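Local coordinates for CBS domain-containing protein (Thermoplasma acidophilum DSM 1728, PDB 1PVM), which is of unknown function but pairs two CBS domains, modules that commonly bind regulatory nucleotides, with a zinc-ribbon-like domain that binds metal, at residues B[18-23]-B[38-43]; B[22-27]-B[46-51]; B[26-31]-B[73-78]; B[65-70]-B[168-173]; B[86-91]-B[109-114]. All coordinates share one frame; numbering follows the deposited sequence.

Contact 1. Residues B[18-23]-B[38-43]; sequences NFKTVN and NHLYGL
Lys-20, at the approach to strand 21-23, lies across the turn that leads from helix 28-38 into strand 42-46. Its CG stands anti to the carbonyl carbon (chi1 -69°), and the chain stays extended until it bends at the last torsion. CB rests against two leucine methyls on the same side, with Leu-40 CD2 at 3.9 Å and Leu-43 CD2 at 4.1 Å. CG and CD slide obliquely over the same methyl of Leu-40, CG at 3.8 Å from its CD2. CE then reaches the side-chain amide of Asn-38, and the bend at chi4 (55°) leaves NZ beside that amide too. Deeper in, Val-22 meets Leu-43 at about a right angle, CG1 lying 4.0 Å from CD1, and Ile-34 of helix 28-38 touches both Lys-20 and Val-22. The backbones are bridged by a water that accepts from Lys-20 N at 2.7 Å and donates to Gly-42 O at 2.8 Å. This is parallel pairing in a beta-alpha-beta unit of the first CBS domain; Lys-20 and Val-22 both bond through the backbone to Val-44, and Val-22 also to Lys-46. The chemistry is graded: buried aliphatic carbons, then the lysine methylenes as a greasy cover, then a polar tip beside the Asn-38 amide.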
# COMPACT_ATOMS: atom_id res chain seq x y z
N ASN B 18 -3.89 -18.10 8.85
CA ASN B 18 -2.59 -17.97 9.49
C ASN B 18 -2.21 -16.50 9.68
O ASN B 18 -1.04 -16.13 9.58
CB ASN B 18 -1.52 -18.66 8.63
CG ASN B 18 -0.23 -18.90 9.39
OD1 ASN B 18 0.81 -19.16 8.78
ND2 ASN B 18 -0.29 -18.81 10.71
N PHE B 19 -3.20 -15.66 9.96
CA PHE B 19 -2.97 -14.24 10.16
C PHE B 19 -2.16 -13.96 11.42
O PHE B 19 -2.11 -14.78 12.34
CB PHE B 19 -4.31 -13.51 10.25
CG PHE B 19 -5.13 -13.91 11.44
CD1 PHE B 19 -5.04 -13.20 12.63
CD2 PHE B 19 -5.98 -15.01 11.37
CE1 PHE B 19 -5.79 -13.59 13.74
CE2 PHE B 19 -6.73 -15.40 12.47
CZ PHE B 19 -6.63 -14.69 13.66
N LYS B 20 -1.52 -12.80 11.47
CA LYS B 20 -0.72 -12.42 12.63
C LYS B 20 -1.40 -11.30 13.41
O LYS B 20 -2.10 -10.47 12.84
CB LYS B 20 0.68 -11.99 12.19
CG LYS B 20 1.51 -13.15 11.67
CD LYS B 20 2.94 -12.74 11.38
CE LYS B 20 3.81 -13.95 11.07
NZ LYS B 20 3.24 -14.76 9.95
N THR B 21 -1.20 -11.32 14.72
CA THR B 21 -1.80 -10.33 15.61
C THR B 21 -0.69 -9.61 16.36
O THR B 21 0.32 -10.21 16.73
CB THR B 21 -2.73 -11.00 16.65
OG1 THR B 21 -3.71 -11.80 15.97
CG2 THR B 21 -3.44 -9.95 17.47
N VAL B 22 -0.88 -8.31 16.56
CA VAL B 22 0.08 -7.48 17.27
C VAL B 22 -0.64 -6.63 18.31
O VAL B 22 -1.82 -6.30 18.15
CB VAL B 22 0.84 -6.54 16.30
CG1 VAL B 22 1.80 -7.34 15.44
CG2 VAL B 22 -0.14 -5.79 15.42
N ASN B 23 0.08 -6.28 19.37
CA ASN B 23 -0.48 -5.47 20.44
C ASN B 23 -0.68 -4.02 19.97
O ASN B 23 0.11 -3.50 19.18
CB ASN B 23 0.44 -5.53 21.66
CG ASN B 23 -0.07 -4.70 22.81
OD1 ASN B 23 0.30 -3.55 22.96
ND2 ASN B 23 -0.94 -5.29 23.62
N ASN B 38 7.40 -10.83 6.66
CA ASN B 38 6.46 -11.85 6.22
C ASN B 38 5.75 -11.57 4.91
O ASN B 38 4.98 -12.40 4.43
CB ASN B 38 5.40 -12.09 7.31
CG ASN B 38 6.00 -12.49 8.65
OD1 ASN B 38 6.30 -11.64 9.49
ND2 ASN B 38 6.20 -13.78 8.84
N HIS B 39 6.00 -10.40 4.31
CA HIS B 39 5.30 -10.04 3.07
C HIS B 39 3.81 -10.16 3.36
O HIS B 39 3.05 -10.73 2.58
CB HIS B 39 5.70 -10.98 1.93
CG HIS B 39 7.11 -10.77 1.45
ND1 HIS B 39 7.50 -9.64 0.76
CD2 HIS B 39 8.22 -11.53 1.59
CE1 HIS B 39 8.79 -9.72 0.50
NE2 HIS B 39 9.25 -10.86 0.99
N LEU B 40 3.42 -9.60 4.50
CA LEU B 40 2.05 -9.61 5.01
C LEU B 40 1.68 -8.16 5.27
O LEU B 40 2.26 -7.52 6.15
CB LEU B 40 2.01 -10.42 6.31
CG LEU B 40 0.72 -10.58 7.09
CD1 LEU B 40 -0.30 -11.33 6.24
CD2 LEU B 40 1.00 -11.34 8.38
N TYR B 41 0.71 -7.63 4.54
CA TYR B 41 0.36 -6.22 4.69
C TYR B 41 -0.95 -5.91 5.39
O TYR B 41 -1.61 -4.91 5.12
CB TYR B 41 0.46 -5.57 3.32
CG TYR B 41 1.84 -5.76 2.74
CD1 TYR B 41 2.92 -5.03 3.23
CD2 TYR B 41 2.09 -6.76 1.80
CE1 TYR B 41 4.22 -5.28 2.80
CE2 TYR B 41 3.39 -7.02 1.35
CZ TYR B 41 4.44 -6.28 1.86
OH TYR B 41 5.72 -6.54 1.44
N GLY B 42 -1.29 -6.79 6.33
CA GLY B 42 -2.50 -6.62 7.11
C GLY B 42 -2.30 -7.38 8.40
O GLY B 42 -2.09 -8.58 8.39
N LEU B 43 -2.37 -6.67 9.53
CA LEU B 43 -2.19 -7.31 10.83
C LEU B 43 -3.40 -7.03 11.71
O LEU B 43 -3.96 -5.93 11.68
CB LEU B 43 -0.95 -6.78 11.55
CG LEU B 43 0.41 -6.79 10.82
CD1 LEU B 43 1.46 -6.09 11.69
CD2 LEU B 43 0.84 -8.22 10.52
O HOH W 1 -2.04 -11.15 9.38

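Contact 2. Residues B[22-27]-B[46-51]; sequences VNWNTT and KDDNGN
Each chain segment makes an Asx turn, at Asn-23 and at Asp-47, where parallel strands 21-23 and 42-46 of the first CBS domain run out. Lys-46 N donates to Val-22 O, and Trp-24 N donates to Lys-46 O at 2.8 Å, flanking the parallel bridge of Asn-23 with Lys-46. Beyond it the carboxylate of Asp-48 takes two side-chain donors, one on each oxygen. Asn-23 ND2 reaches OD1 of Asp-48 at 2.9 Å, and Trp-24 NE1 reaches OD2 of Asp-48 at 3.1 Å. The indole N-H points along its own ring plane but meets the carboxylate well above that group's plane, the two planes standing 80° apart. The NE1 bond sets the indole's rotation, while Asp-47 CB lies 3.5 Å above the centre of its six-membered ring in a CH-pi contact. Asp-47 is held in turn: OD1 accepts from Asn-49 N and Asn-51 N, and OD2 uses its syn lone pair for Asn-51 ND2. Asn-23 OD1 accepts from Asn-25 N at 2.9 Å. Lys-46 NZ bonds to Gly-50 O and forms a salt bridge with Asp-52. Trp-24 also packs on Val-45 of strand 42-46 and Val-53 of strand 52-57, with Arg-78 in cation-pi contact, while Thr-27 leads into helix 28-38.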
# COMPACT_ATOMS: atom_id res chain seq x y z
N VAL B 22 -0.88 -8.31 16.56
CA VAL B 22 0.08 -7.48 17.27
C VAL B 22 -0.64 -6.63 18.31
O VAL B 22 -1.82 -6.30 18.15
CB VAL B 22 0.84 -6.54 16.30
CG1 VAL B 22 1.80 -7.34 15.44
CG2 VAL B 22 -0.14 -5.79 15.42
N ASN B 23 0.08 -6.28 19.37
CA ASN B 23 -0.48 -5.47 20.44
C ASN B 23 -0.68 -4.02 19.97
O ASN B 23 0.11 -3.50 19.18
CB ASN B 23 0.44 -5.53 21.66
CG ASN B 23 -0.07 -4.70 22.81
OD1 ASN B 23 0.30 -3.55 22.96
ND2 ASN B 23 -0.94 -5.29 23.62
N TRP B 24 -1.73 -3.37 20.47
CA TRP B 24 -2.05 -2.01 20.05
C TRP B 24 -1.05 -0.91 20.42
O TRP B 24 -1.15 0.21 19.93
CB TRP B 24 -3.46 -1.63 20.53
CG TRP B 24 -3.65 -1.47 22.03
CD1 TRP B 24 -2.81 -1.87 23.03
CD2 TRP B 24 -4.79 -0.89 22.67
NE1 TRP B 24 -3.35 -1.57 24.26
CE2 TRP B 24 -4.57 -0.97 24.07
CE3 TRP B 24 -5.99 -0.32 22.20
CZ2 TRP B 24 -5.50 -0.49 25.00
CZ3 TRP B 24 -6.91 0.17 23.13
CH2 TRP B 24 -6.66 0.08 24.52
N ASN B 25 -0.07 -1.22 21.27
CA ASN B 25 0.94 -0.24 21.64
C ASN B 25 2.24 -0.48 20.87
O ASN B 25 3.23 0.22 21.07
CB ASN B 25 1.18 -0.26 23.15
CG ASN B 25 0.07 0.43 23.92
OD1 ASN B 25 -0.31 -0.00 25.01
ND2 ASN B 25 -0.45 1.51 23.35
N THR B 26 2.22 -1.48 20.00
CA THR B 26 3.38 -1.78 19.17
C THR B 26 3.59 -0.52 18.34
O THR B 26 2.62 0.10 17.89
CB THR B 26 3.07 -2.98 18.23
OG1 THR B 26 2.71 -4.12 19.01
CG2 THR B 26 4.29 -3.31 17.38
N THR B 27 4.84 -0.11 18.12
CA THR B 27 5.08 1.09 17.32
C THR B 27 4.90 0.77 15.85
O THR B 27 4.91 -0.40 15.45
CB THR B 27 6.50 1.63 17.52
OG1 THR B 27 7.45 0.70 16.98
CG2 THR B 27 6.79 1.85 19.00
N LYS B 46 -4.71 -6.27 18.76
CA LYS B 46 -5.42 -6.57 20.00
C LYS B 46 -5.00 -5.61 21.10
O LYS B 46 -3.86 -5.12 21.09
CB LYS B 46 -5.10 -7.99 20.47
CG LYS B 46 -5.79 -9.10 19.71
CD LYS B 46 -5.45 -10.45 20.33
CE LYS B 46 -6.20 -11.59 19.68
NZ LYS B 46 -7.67 -11.48 19.88
N ASP B 47 -5.90 -5.33 22.04
CA ASP B 47 -5.54 -4.47 23.16
C ASP B 47 -4.84 -5.35 24.20
O ASP B 47 -4.44 -6.47 23.89
CB ASP B 47 -6.75 -3.75 23.77
CG ASP B 47 -7.83 -4.70 24.28
OD1 ASP B 47 -7.54 -5.89 24.52
OD2 ASP B 47 -8.98 -4.24 24.46
N ASP B 48 -4.70 -4.85 25.42
CA ASP B 48 -4.01 -5.60 26.47
C ASP B 48 -4.83 -6.70 27.14
O ASP B 48 -4.32 -7.44 27.98
CB ASP B 48 -3.46 -4.63 27.51
CG ASP B 48 -2.50 -3.63 26.89
OD1 ASP B 48 -1.60 -4.08 26.15
OD2 ASP B 48 -2.64 -2.42 27.13
N ASN B 49 -6.10 -6.81 26.76
CA ASN B 49 -6.98 -7.82 27.32
C ASN B 49 -7.39 -8.86 26.28
O ASN B 49 -8.27 -9.67 26.53
CB ASN B 49 -8.21 -7.13 27.91
CG ASN B 49 -7.87 -6.21 29.06
OD1 ASN B 49 -8.64 -5.33 29.42
ND2 ASN B 49 -6.70 -6.42 29.66
N GLY B 50 -6.75 -8.82 25.12
CA GLY B 50 -7.06 -9.79 24.08
C GLY B 50 -8.23 -9.46 23.18
O GLY B 50 -8.69 -10.32 22.42
N ASN B 51 -8.74 -8.24 23.24
CA ASN B 51 -9.85 -7.83 22.39
C ASN B 51 -9.32 -7.36 21.04
O ASN B 51 -8.32 -6.64 20.98
CB ASN B 51 -10.62 -6.68 23.04
CG ASN B 51 -11.08 -7.00 24.44
OD1 ASN B 51 -11.78 -7.99 24.67
ND2 ASN B 51 -10.70 -6.15 25.39
O HOH W 2 -1.97 -7.84 22.89

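Contact 3. Residues B[26-31]-B[73-78]; sequences TTVFDA and DEVPIR
The tight part of this contact is a pair of backbone bonds where the loop 73-78 passes the start of helix 28-38. Ile-77 N donates to Thr-26 O at 2.8 Å, and Val-28 N donates to Val-75 O at 3.0 Å; both run nearly along the C=O axis. They flank the single bridge of Thr-27 with Pro-76, whose CA atoms are 4.2 Å apart. Ile-77 fills the inner side. Its CG1 takes the crowded position between backbone N and carbonyl carbon (chi1 59°), which sends CG2 to Ala-31 CB at 3.8 Å and CD1 to Thr-26 CB at 4.0 Å. Val-28 CG2 touches Val-75 CG1 and Ile-77 CG2, with Leu-56 and Phe-65 packing nearby. The loose side is at exposed Glu-74, whose side chain points away and touches nothing of 26-31. Asp-73 lies against Phe-29 CB and turns its carboxylate to Asn-69 of the second subunit. Thr-27 CG2 rests 3.4 Å from Asp-73 O while OG1 accepts from Asp-30 N. An alanine at Thr-27 would remove both OG1 and CG2, and would probably leave the helix less firmly capped and the packing on Asp-73 thinner. The arrangement is a classic threonine N-cap, here with the loop that follows helix 58-65 bonded across the helix start.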
# COMPACT_ATOMS: atom_id res chain seq x y z
N THR B 26 2.22 -1.48 20.00
CA THR B 26 3.38 -1.78 19.17
C THR B 26 3.59 -0.52 18.34
O THR B 26 2.62 0.10 17.89
CB THR B 26 3.07 -2.98 18.23
OG1 THR B 26 2.71 -4.12 19.01
CG2 THR B 26 4.29 -3.31 17.38
N THR B 27 4.84 -0.11 18.12
CA THR B 27 5.08 1.09 17.32
C THR B 27 4.90 0.77 15.85
O THR B 27 4.91 -0.40 15.45
CB THR B 27 6.50 1.63 17.52
OG1 THR B 27 7.45 0.70 16.98
CG2 THR B 27 6.79 1.85 19.00
N VAL B 28 4.74 1.81 15.04
CA VAL B 28 4.58 1.64 13.60
C VAL B 28 5.86 1.00 13.06
O VAL B 28 5.81 0.14 12.18
CB VAL B 28 4.34 3.01 12.91
CG1 VAL B 28 4.46 2.88 11.41
CG2 VAL B 28 2.94 3.52 13.26
N PHE B 29 7.00 1.41 13.60
CA PHE B 29 8.28 0.85 13.17
C PHE B 29 8.33 -0.66 13.39
O PHE B 29 8.68 -1.42 12.49
CB PHE B 29 9.42 1.51 13.96
CG PHE B 29 10.79 0.98 13.61
CD1 PHE B 29 11.37 1.28 12.38
CD2 PHE B 29 11.48 0.16 14.50
CE1 PHE B 29 12.63 0.77 12.05
CE2 PHE B 29 12.74 -0.35 14.18
CZ PHE B 29 13.31 -0.04 12.95
N ASP B 30 7.96 -1.12 14.58
CA ASP B 30 7.99 -2.55 14.86
C ASP B 30 6.94 -3.35 14.11
O ASP B 30 7.17 -4.50 13.74
CB ASP B 30 7.87 -2.81 16.36
CG ASP B 30 9.14 -2.44 17.12
OD1 ASP B 30 10.23 -2.50 16.51
OD2 ASP B 30 9.05 -2.10 18.32
N ALA B 31 5.77 -2.75 13.88
CA ALA B 31 4.71 -3.44 13.17
C ALA B 31 5.08 -3.63 11.71
O ALA B 31 4.87 -4.70 11.14
CB ALA B 31 3.40 -2.65 13.28
N ASP B 73 9.02 4.92 15.36
CA ASP B 73 9.13 4.34 16.70
C ASP B 73 8.46 5.19 17.79
O ASP B 73 8.51 4.82 18.97
CB ASP B 73 10.60 4.11 17.07
CG ASP B 73 11.36 5.41 17.35
OD1 ASP B 73 10.72 6.49 17.41
OD2 ASP B 73 12.60 5.35 17.51
N GLU B 74 7.85 6.31 17.41
CA GLU B 74 7.20 7.20 18.38
C GLU B 74 5.68 7.17 18.30
O GLU B 74 5.01 7.91 19.01
CB GLU B 74 7.64 8.65 18.15
CG GLU B 74 9.12 8.91 18.20
CD GLU B 74 9.44 10.39 18.02
OE1 GLU B 74 8.96 10.99 17.02
OE2 GLU B 74 10.18 10.95 18.86
N VAL B 75 5.14 6.33 17.42
CA VAL B 75 3.70 6.26 17.27
C VAL B 75 3.15 4.85 17.43
O VAL B 75 3.50 3.95 16.66
CB VAL B 75 3.27 6.78 15.89
CG1 VAL B 75 1.75 6.66 15.74
CG2 VAL B 75 3.72 8.24 15.71
N PRO B 76 2.28 4.63 18.43
CA PRO B 76 1.70 3.30 18.64
C PRO B 76 0.65 3.06 17.55
O PRO B 76 -0.07 3.99 17.17
CB PRO B 76 1.08 3.41 20.04
CG PRO B 76 0.67 4.85 20.11
CD PRO B 76 1.85 5.57 19.49
N ILE B 77 0.56 1.84 17.05
CA ILE B 77 -0.38 1.56 15.96
C ILE B 77 -1.85 1.79 16.27
O ILE B 77 -2.67 1.91 15.35
CB ILE B 77 -0.17 0.14 15.38
CG1 ILE B 77 -0.35 -0.93 16.46
CG2 ILE B 77 1.23 0.03 14.78
CD1 ILE B 77 -0.21 -2.36 15.94
N ARG B 78 -2.21 1.89 17.56
CA ARG B 78 -3.61 2.15 17.93
C ARG B 78 -4.07 3.47 17.31
O ARG B 78 -5.25 3.66 17.03
CB ARG B 78 -3.75 2.20 19.45
CG ARG B 78 -2.85 3.23 20.12
CD ARG B 78 -2.67 2.95 21.61
NE ARG B 78 -3.91 3.12 22.36
CZ ARG B 78 -4.06 2.79 23.64
NH1 ARG B 78 -3.05 2.26 24.31
NH2 ARG B 78 -5.22 3.00 24.25

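Contact 4. Residues B[65-70]-B[168-173]; sequences FIPRNK and GEIKVF
A short 3-10 turn, 66-68, meets the start of strand 170-175, with Arg-68 and Ile-170 nearest at their CA atoms, 4.7 Å apart. The strand belongs to the two-stranded hairpin of the zinc-ribbon-like domain, so the contact joins that domain to the 3-10 turn after helix 58-65. One direct backbone bond crosses it: Ile-170 N donates to Pro-67 O at 2.8 Å, approaching from above the carbonyl plane. Alongside, a water donates to both Arg-68 O and Ile-170 O. Pro-67 CB packs on the tip of Ile-170, 3.5 Å from CD1.

Next along the turn, Asn-69 ND2 donates almost straight (174°) to Glu-169 OE2 at 2.9 Å, in its own amide plane and on the anti lone pair of the carboxylate. Asn-69 ND2 also bonds to Asp-73 of the second subunit, so this amide ties the ribbon hairpin to the dimer interface. An alanine in place of Glu-169 would take away one of the acceptors of Asn-69 ND2 and would probably loosen the hold of the hairpin on the turn. A water on Glu-169 OE2 also meets Asn-69 O and Lys-70 NZ.

Arg-68 extends along the strand from CG to NE, and its NH2 donates to Glu-184 O. NH1 reaches Lys-171 O through a second water, whereas NH2 comes up to Phe-173 in the plane of the ring, at its edge, 3.8 Å from CD1.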
# COMPACT_ATOMS: atom_id res chain seq x y z
N PHE B 65 -0.54 7.66 9.52
CA PHE B 65 0.74 7.78 10.20
C PHE B 65 1.63 8.86 9.59
O PHE B 65 2.07 9.77 10.28
CB PHE B 65 1.53 6.47 10.19
CG PHE B 65 2.97 6.65 10.57
CD1 PHE B 65 3.33 6.95 11.88
CD2 PHE B 65 3.97 6.60 9.60
CE1 PHE B 65 4.66 7.20 12.22
CE2 PHE B 65 5.29 6.85 9.92
CZ PHE B 65 5.64 7.15 11.24
N ILE B 66 1.91 8.75 8.30
CA ILE B 66 2.78 9.72 7.66
C ILE B 66 2.39 11.18 7.92
O ILE B 66 3.24 12.00 8.23
CB ILE B 66 2.87 9.47 6.13
CG1 ILE B 66 3.41 8.06 5.85
CG2 ILE B 66 3.78 10.51 5.49
CD1 ILE B 66 4.84 7.82 6.29
N PRO B 67 1.09 11.52 7.82
CA PRO B 67 0.67 12.91 8.06
C PRO B 67 0.96 13.48 9.46
O PRO B 67 0.92 14.69 9.65
CB PRO B 67 -0.82 12.89 7.73
CG PRO B 67 -0.91 11.81 6.67
CD PRO B 67 -0.04 10.74 7.27
N ARG B 68 1.24 12.61 10.42
CA ARG B 68 1.56 13.07 11.78
C ARG B 68 3.00 13.59 11.84
O ARG B 68 3.38 14.30 12.77
CB ARG B 68 1.39 11.93 12.80
CG ARG B 68 -0.04 11.65 13.20
CD ARG B 68 -0.11 10.47 14.16
NE ARG B 68 -1.46 10.22 14.66
CZ ARG B 68 -2.04 10.90 15.65
NH1 ARG B 68 -1.38 11.88 16.26
NH2 ARG B 68 -3.27 10.60 16.02
N ASN B 69 3.79 13.21 10.84
CA ASN B 69 5.19 13.63 10.75
C ASN B 69 5.98 13.34 12.03
O ASN B 69 6.56 14.24 12.64
CB ASN B 69 5.26 15.12 10.41
CG ASN B 69 6.67 15.56 10.04
OD1 ASN B 69 7.46 14.78 9.53
ND2 ASN B 69 6.97 16.83 10.28
N LYS B 70 6.01 12.06 12.41
CA LYS B 70 6.74 11.62 13.60
C LYS B 70 7.54 10.39 13.19
O LYS B 70 7.24 9.76 12.18
CB LYS B 70 5.76 11.20 14.71
CG LYS B 70 4.74 12.24 15.12
CD LYS B 70 5.40 13.38 15.85
CE LYS B 70 4.39 14.44 16.23
NZ LYS B 70 5.05 15.58 16.91
N GLY B 168 0.27 21.27 7.74
CA GLY B 168 -0.47 20.19 7.12
C GLY B 168 -0.31 18.91 7.92
O GLY B 168 -0.74 17.84 7.49
N GLU B 169 0.30 19.01 9.09
CA GLU B 169 0.49 17.84 9.94
C GLU B 169 -0.80 17.52 10.66
O GLU B 169 -1.54 18.43 11.05
CB GLU B 169 1.56 18.09 11.01
CG GLU B 169 2.93 18.53 10.52
CD GLU B 169 3.85 18.90 11.67
OE1 GLU B 169 3.40 19.61 12.60
OE2 GLU B 169 5.02 18.48 11.66
N ILE B 170 -1.09 16.24 10.84
CA ILE B 170 -2.27 15.84 11.59
C ILE B 170 -1.84 15.93 13.05
O ILE B 170 -0.97 15.17 13.49
CB ILE B 170 -2.71 14.39 11.29
CG1 ILE B 170 -3.34 14.32 9.89
CG2 ILE B 170 -3.71 13.91 12.34
CD1 ILE B 170 -3.84 12.95 9.52
N LYS B 171 -2.41 16.88 13.79
CA LYS B 171 -2.05 17.04 15.19
C LYS B 171 -2.70 15.94 16.03
O LYS B 171 -2.05 15.33 16.87
CB LYS B 171 -2.49 18.41 15.70
CG LYS B 171 -1.35 19.40 15.83
CD LYS B 171 -0.28 18.83 16.74
CE LYS B 171 0.85 19.81 16.95
NZ LYS B 171 1.96 19.16 17.67
N VAL B 172 -3.98 15.72 15.79
CA VAL B 172 -4.74 14.69 16.49
C VAL B 172 -5.93 14.34 15.62
O VAL B 172 -6.18 15.00 14.61
CB VAL B 172 -5.34 15.20 17.85
CG1 VAL B 172 -4.25 15.70 18.78
CG2 VAL B 172 -6.37 16.29 17.59
N PHE B 173 -6.63 13.28 16.00
CA PHE B 173 -7.86 12.90 15.34
C PHE B 173 -8.82 13.17 16.48
O PHE B 173 -8.60 12.71 17.61
CB PHE B 173 -7.87 11.42 14.93
CG PHE B 173 -7.32 11.18 13.55
CD1 PHE B 173 -5.96 10.99 13.36
CD2 PHE B 173 -8.16 11.21 12.44
CE1 PHE B 173 -5.43 10.83 12.08
CE2 PHE B 173 -7.63 11.05 11.15
CZ PHE B 173 -6.26 10.86 10.98
O HOH W 3 1.54 15.42 14.38
O HOH W 4 -1.33 13.10 18.59
O HOH W 5 5.91 16.66 14.14
O HOH W 6 2.74 16.43 18.21

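Contact 5. Residues B[86-91]-B[109-114]; sequences PKVKSD and CAVVDD
Backbone bonding comes first. Strands 87-89 and 108-112 run parallel, and four N-H...O bonds alternate between them: Ala-110 N to Pro-86 O, Val-88 N to Ala-110 O, Val-112 N to Val-88 O at 2.9 Å and 165°, and Ser-90 N to Val-112 O. Alpha hydrogens add support, as at Lys-87 CA, 3.1 Å from Ala-110 O.

Apolar contacts divide by face. On one, Val-88 CG1 lies 3.9 Å from Cys-109 SG, and Val-88 CG2 meets Val-111 CG2 at 4.2 Å; Tyr-100 of helix 94-104 covers Val-88 and Cys-109. Val-111 CG1, anti to its backbone N, reaches across to Ser-90 CA at 3.5 Å, just beyond the end of strand 87-89. On the other face the aliphatic parts of two lysines lie against Val-112, with Lys-87 CD 3.6 Å from CG1 of the valine and Lys-89 CD 3.8 Å from its CG2.

Among side-chain polar bonds, the bend of Lys-89 at chi2 (-66°) carries NZ over the end of the partner strand, where it donates to Asp-113 O at 2.9 Å and weakly to Asp-114 O. Asp-113's own carboxylate pairs with Arg-117.

This is the parallel strand pair of a beta-alpha-beta unit, joined through helix 94-104 as in the core of a CBS domain.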
# COMPACT_ATOMS: atom_id res chain seq x y z
N PRO B 86 -12.35 -3.81 10.81
CA PRO B 86 -13.25 -4.04 9.67
C PRO B 86 -13.46 -5.55 9.61
O PRO B 86 -12.50 -6.31 9.73
CB PRO B 86 -12.44 -3.54 8.48
CG PRO B 86 -11.55 -2.49 9.07
CD PRO B 86 -11.13 -3.11 10.38
N LYS B 87 -14.70 -6.00 9.41
CA LYS B 87 -14.92 -7.43 9.39
C LYS B 87 -16.20 -7.89 8.71
O LYS B 87 -17.15 -7.12 8.55
CB LYS B 87 -14.91 -7.96 10.83
CG LYS B 87 -16.07 -7.46 11.68
CD LYS B 87 -15.88 -7.82 13.15
CE LYS B 87 -17.17 -7.65 13.94
NZ LYS B 87 -17.74 -6.30 13.77
N VAL B 88 -16.20 -9.15 8.30
CA VAL B 88 -17.35 -9.79 7.67
C VAL B 88 -17.50 -11.16 8.32
O VAL B 88 -16.54 -11.69 8.89
CB VAL B 88 -17.16 -9.99 6.14
CG1 VAL B 88 -17.04 -8.64 5.44
CG2 VAL B 88 -15.94 -10.86 5.86
N LYS B 89 -18.70 -11.74 8.26
CA LYS B 89 -18.93 -13.06 8.84
C LYS B 89 -18.35 -14.14 7.95
O LYS B 89 -18.30 -14.00 6.72
CB LYS B 89 -20.43 -13.29 9.04
CG LYS B 89 -21.00 -12.56 10.24
CD LYS B 89 -20.40 -13.11 11.54
CE LYS B 89 -20.92 -12.36 12.77
NZ LYS B 89 -20.42 -12.97 14.04
N SER B 90 -17.91 -15.24 8.57
CA SER B 90 -17.30 -16.35 7.85
C SER B 90 -18.20 -17.02 6.82
O SER B 90 -17.71 -17.72 5.93
CB SER B 90 -16.79 -17.40 8.84
OG SER B 90 -17.86 -17.94 9.59
N ASP B 91 -19.51 -16.82 6.93
CA ASP B 91 -20.43 -17.44 5.97
C ASP B 91 -20.76 -16.55 4.77
O ASP B 91 -21.53 -16.95 3.90
CB ASP B 91 -21.71 -17.90 6.69
CG ASP B 91 -22.53 -16.74 7.23
OD1 ASP B 91 -22.00 -15.61 7.34
OD2 ASP B 91 -23.71 -16.97 7.56
N CYS B 109 -10.02 -7.16 5.05
CA CYS B 109 -10.74 -7.04 6.31
C CYS B 109 -10.64 -8.36 7.05
O CYS B 109 -10.22 -9.37 6.48
CB CYS B 109 -12.22 -6.69 6.07
SG CYS B 109 -13.21 -7.99 5.29
N ALA B 110 -11.03 -8.36 8.32
CA ALA B 110 -10.98 -9.57 9.12
C ALA B 110 -12.24 -10.38 8.86
O ALA B 110 -13.23 -9.86 8.33
CB ALA B 110 -10.89 -9.22 10.60
N VAL B 111 -12.19 -11.66 9.20
CA VAL B 111 -13.33 -12.55 9.05
C VAL B 111 -13.60 -13.06 10.46
O VAL B 111 -12.68 -13.51 11.15
CB VAL B 111 -13.00 -13.74 8.13
CG1 VAL B 111 -14.21 -14.67 8.04
CG2 VAL B 111 -12.60 -13.24 6.75
N VAL B 112 -14.85 -12.97 10.91
CA VAL B 112 -15.21 -13.44 12.24
C VAL B 112 -16.23 -14.56 12.15
O VAL B 112 -17.03 -14.60 11.21
CB VAL B 112 -15.79 -12.29 13.13
CG1 VAL B 112 -14.71 -11.25 13.41
CG2 VAL B 112 -17.00 -11.64 12.45
N ASP B 113 -16.20 -15.48 13.11
CA ASP B 113 -17.17 -16.56 13.11
C ASP B 113 -18.40 -16.12 13.89
O ASP B 113 -18.46 -15.01 14.42
CB ASP B 113 -16.58 -17.84 13.73
CG ASP B 113 -16.10 -17.66 15.16
OD1 ASP B 113 -16.45 -16.64 15.79
OD2 ASP B 113 -15.38 -18.55 15.66
N ASP B 114 -19.39 -17.01 13.95
CA ASP B 114 -20.64 -16.73 14.65
C ASP B 114 -20.40 -16.16 16.06
O ASP B 114 -20.96 -15.12 16.41
CB ASP B 114 -21.48 -18.02 14.71
CG ASP B 114 -22.87 -17.79 15.23
OD1 ASP B 114 -23.04 -17.63 16.45
OD2 ASP B 114 -23.81 -17.75 14.40

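How the contacts relate
Contacts 1 and 2 start from the same strand, 21-23, and follow its pairing with strand 42-46, their centres 13 Å apart. Contact 3 continues from there: it shares Thr-26 and Thr-27 with contact 2 and adds the loop that follows helix 58-65, with Ile-77 CD1 touching Val-22. The centre of contact 4 is 14 Å from that of contact 3; the two meet through Phe-65 against Val-28 and Val-75, and contact 4 brings in the ribbon domain. Contact 5 is the second CBS domain's counterpart of the parallel pair; in sequence it is nested within the loop contact 4 closes, yet their centres are 30 Å apart. Contacts 1, 3 and 4 also touch the second subunit, so domain packing and dimerisation share residues.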